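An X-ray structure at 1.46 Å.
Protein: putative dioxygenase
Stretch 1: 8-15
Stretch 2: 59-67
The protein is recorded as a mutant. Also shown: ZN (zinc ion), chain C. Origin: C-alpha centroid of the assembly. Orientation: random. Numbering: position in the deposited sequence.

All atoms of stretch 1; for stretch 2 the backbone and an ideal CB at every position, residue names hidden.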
# COMPACT_ATOMS: atom_id res chain seq x y z
N GLU A 8 -16.06 6.55 5.33
CA GLU A 8 -15.42 7.57 6.08
C GLU A 8 -14.15 8.06 5.39
O GLU A 8 -13.55 8.99 5.90
CB GLU A 8 -15.10 7.07 7.49
CG GLU A 8 -13.72 6.48 7.69
CD GLU A 8 -13.54 5.90 9.08
OE1 GLU A 8 -14.57 5.52 9.70
OE2 GLU A 8 -12.39 5.83 9.54
N ILE A 9 -13.75 7.47 4.26
CA ILE A 9 -12.57 7.93 3.49
C ILE A 9 -13.02 8.94 2.46
O ILE A 9 -13.73 8.58 1.51
CB ILE A 9 -11.79 6.81 2.77
CG1 ILE A 9 -11.24 5.79 3.77
CG2 ILE A 9 -10.62 7.37 1.99
CD1 ILE A 9 -10.60 4.57 3.03
N ALA A 10 -12.65 10.20 2.67
CA ALA A 10 -13.04 11.31 1.77
C ALA A 10 -12.08 11.50 0.59
O ALA A 10 -12.37 12.23 -0.38
CB ALA A 10 -13.11 12.61 2.58
N GLY A 11 -10.92 10.87 0.68
CA GLY A 11 -9.87 11.05 -0.29
C GLY A 11 -8.60 10.46 0.17
O GLY A 11 -8.52 9.88 1.26
N PHE A 12 -7.57 10.59 -0.66
CA PHE A 12 -6.23 10.10 -0.35
C PHE A 12 -5.16 11.10 -0.68
O PHE A 12 -5.32 11.95 -1.56
CB PHE A 12 -5.90 8.79 -1.08
CG PHE A 12 -6.83 7.69 -0.76
CD1 PHE A 12 -7.99 7.52 -1.50
CD2 PHE A 12 -6.54 6.78 0.24
CE1 PHE A 12 -8.89 6.50 -1.21
CE2 PHE A 12 -7.44 5.75 0.55
CZ PHE A 12 -8.61 5.60 -0.21
N HIS A 13 -4.06 11.00 0.06
CA HIS A 13 -2.79 11.62 -0.32
C HIS A 13 -1.77 10.58 -0.61
O HIS A 13 -1.67 9.60 0.11
CB HIS A 13 -2.23 12.40 0.84
CG HIS A 13 -2.88 13.71 1.07
ND1 HIS A 13 -2.44 14.58 2.06
CD2 HIS A 13 -3.90 14.34 0.44
CE1 HIS A 13 -3.19 15.67 2.03
NE2 HIS A 13 -4.06 15.56 1.04
N ALA A 14 -1.00 10.78 -1.65
CA ALA A 14 0.34 10.19 -1.80
C ALA A 14 1.42 11.23 -1.48
O ALA A 14 1.36 12.36 -1.94
CB ALA A 14 0.49 9.66 -3.16
N HIS A 15 2.37 10.85 -0.63
CA HIS A 15 3.58 11.63 -0.32
C HIS A 15 4.75 10.87 -0.97
O HIS A 15 5.05 9.73 -0.62
CB HIS A 15 3.74 11.86 1.19
CG HIS A 15 2.64 12.73 1.76
ND1 HIS A 15 2.76 14.11 1.82
CD2 HIS A 15 1.41 12.45 2.26
CE1 HIS A 15 1.65 14.63 2.30
NE2 HIS A 15 0.84 13.65 2.62
N UNK A 59 0.44 14.56 -3.43
CA UNK A 59 -0.51 14.34 -4.49
C UNK A 59 -1.83 13.97 -3.81
O UNK A 59 -1.87 12.96 -3.10
CB UNK A 59 -0.04 13.26 -5.46
N UNK A 60 -2.89 14.75 -4.02
CA UNK A 60 -4.23 14.50 -3.49
C UNK A 60 -5.16 14.00 -4.57
O UNK A 60 -5.13 14.47 -5.69
CB UNK A 60 -4.80 15.77 -2.86
N UNK A 61 -6.07 13.08 -4.20
CA UNK A 61 -7.10 12.61 -5.12
C UNK A 61 -8.32 12.13 -4.37
O UNK A 61 -8.23 11.72 -3.19
CB UNK A 61 -6.56 11.49 -6.01
N UNK A 62 -9.44 12.17 -5.06
CA UNK A 62 -10.70 11.59 -4.55
C UNK A 62 -10.65 10.06 -4.57
O UNK A 62 -9.82 9.48 -5.25
CB UNK A 62 -11.89 12.08 -5.38
N UNK A 63 -11.53 9.41 -3.80
CA UNK A 63 -11.50 7.95 -3.74
C UNK A 63 -11.60 7.24 -5.09
O UNK A 63 -10.97 6.16 -5.22
CB UNK A 63 -12.64 7.47 -2.85
N UNK A 64 -12.31 7.82 -6.06
CA UNK A 64 -12.44 7.22 -7.40
C UNK A 64 -11.13 7.14 -8.24
O UNK A 64 -11.11 6.55 -9.32
CB UNK A 64 -13.48 8.03 -8.19
N UNK A 65 -10.04 7.70 -7.75
CA UNK A 65 -8.73 7.56 -8.37
C UNK A 65 -7.80 6.55 -7.71
O UNK A 65 -6.71 6.31 -8.21
CB UNK A 65 -8.04 8.93 -8.38
N UNK A 66 -8.23 5.96 -6.59
CA UNK A 66 -7.38 5.11 -5.79
C UNK A 66 -6.92 3.93 -6.63
O UNK A 66 -5.70 3.65 -6.68
CB UNK A 66 -8.11 4.64 -4.53
N UNK A 67 -7.82 3.36 -7.41
CA UNK A 67 -7.45 2.18 -8.22
C UNK A 67 -6.80 2.56 -9.56
O UNK A 67 -6.48 1.68 -10.40
CB UNK A 67 -8.69 1.32 -8.48
ZN ZN C . -0.90 13.93 3.30

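Position 59 pairs with Ala14 as an antiparallel hydrogen-bonded bridge: its N donates to Ala14 O and its O accepts from Ala14 N, both at 2.8 Å. Phi/psi of -130/120 is ordinary strand. The CA-to-CB bond points to the face that carries the side chains of Phe12 and Ala14, where the small Ala14 methyl leaves room; a branched or other apolar residue would suit. The deposited residue is Val59, in the t rotamer, with CB 4.1 Å from Ala14 CB.

Position 60 faces His13 in a non-hydrogen-bonded pair with a CA-CA separation of 4.5 Å. Its ideal CB lies 3.7 Å from His13 CD2, on the sheet face where the imidazole sits. With ND1 of His13 bound to the zinc at 2.1 Å, the ring is held in place, and a small side chain fits most simply. The residue is Ala60, its CB 3.7 Å from His13 CD2; its CA makes a CA-H...O contact with Phe12 O at 3.4 Å.

Position 61 returns to the Phe12 face. Its O accepts from Phe12 N at 2.8 Å and its N donates to Phe12 O at 3.0 Å. The ideal CB stands 4.6 Å from Phe12 O, so nothing of stretch 1 crowds the CB itself, and an apolar or aromatic side chain lying beside Phe12 would suit. It is Phe61: with chi1 at 46° (p), the end of the ring comes nearer to stretch 1 than CB does, CE2 lying 3.4 Å from Phe12 CB and one face over Phe12 O. The two phenyl planes are 25° apart but slid, so the rings barely overlap.

At 62 the CA-to-CB bond points away, and many side chains would be tolerated. Leu62 nevertheless reaches back, CD2 coming 3.7 Å from Ala10 O.

Position 63 has phi -54, compatible with proline, and its ideal CB lies 4.2 Å from Phe12 CE1. A compact apolar residue would suit. Pro63 places CD 3.4 Å from Ala10 O and CG 3.6 Å from Ile9 O, while its CA lies 3.9 Å from Phe12 CE1, at the edge of that ring.

Positions 64 and 65 have no stretch 1 atom within 5.5 Å of their ideal CB, so stretch 1 does not constrain them. They are Asn64 and Gln65, linked by Gln65 NE2 donating to Asn64 OD1 at 3.0 Å.

Position 66 points toward stretch 1, its ideal CB 3.9 Å from Phe12 CE1; a large apolar group would cover the Phe12 ring. Phe66 (chi1 t) does so, CD1 lying over one face, 3.5 Å from Phe12 CZ, with the planes oblique at 39°.

Position 67 is out of reach, leaving its identity open; it is Asp67.

Stretch 2 59-67: VAFLPNQFD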
# COMPACT_ATOMS: atom_id res chain seq x y z
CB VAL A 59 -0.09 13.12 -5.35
CG1 VAL A 59 -0.97 13.00 -6.61
CG2 VAL A 59 1.39 13.22 -5.75
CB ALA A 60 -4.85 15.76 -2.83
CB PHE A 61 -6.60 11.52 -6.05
CG PHE A 61 -5.80 10.45 -5.38
CD1 PHE A 61 -4.42 10.63 -5.14
CD2 PHE A 61 -6.35 9.24 -5.04
CE1 PHE A 61 -3.66 9.66 -4.53
CE2 PHE A 61 -5.54 8.23 -4.43
CZ PHE A 61 -4.22 8.45 -4.19
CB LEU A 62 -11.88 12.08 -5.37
CG LEU A 62 -12.22 13.57 -5.18
CD1 LEU A 62 -13.30 13.98 -6.16
CD2 LEU A 62 -12.66 13.84 -3.72
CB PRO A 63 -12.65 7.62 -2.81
CG PRO A 63 -12.68 8.79 -1.88
CD PRO A 63 -12.52 9.95 -2.86
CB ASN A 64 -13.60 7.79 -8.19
CG ASN A 64 -13.34 9.17 -8.76
OD1 ASN A 64 -12.24 9.68 -8.76
ND2 ASN A 64 -14.39 9.75 -9.31
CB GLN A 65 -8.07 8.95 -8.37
CG GLN A 65 -8.81 10.00 -9.16
CD GLN A 65 -8.99 9.67 -10.62
OE1 GLN A 65 -8.00 9.62 -11.40
NE2 GLN A 65 -10.22 9.41 -11.01
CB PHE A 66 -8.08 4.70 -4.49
CG PHE A 66 -7.27 3.86 -3.62
CD1 PHE A 66 -6.41 4.41 -2.68
CD2 PHE A 66 -7.33 2.47 -3.74
CE1 PHE A 66 -5.65 3.62 -1.87
CE2 PHE A 66 -6.56 1.68 -2.93
CZ PHE A 66 -5.69 2.25 -1.99
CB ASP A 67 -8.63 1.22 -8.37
CG ASP A 67 -9.70 1.73 -9.27
OD1 ASP A 67 -9.53 2.81 -9.90
OD2 ASP A 67 -10.71 1.02 -9.36
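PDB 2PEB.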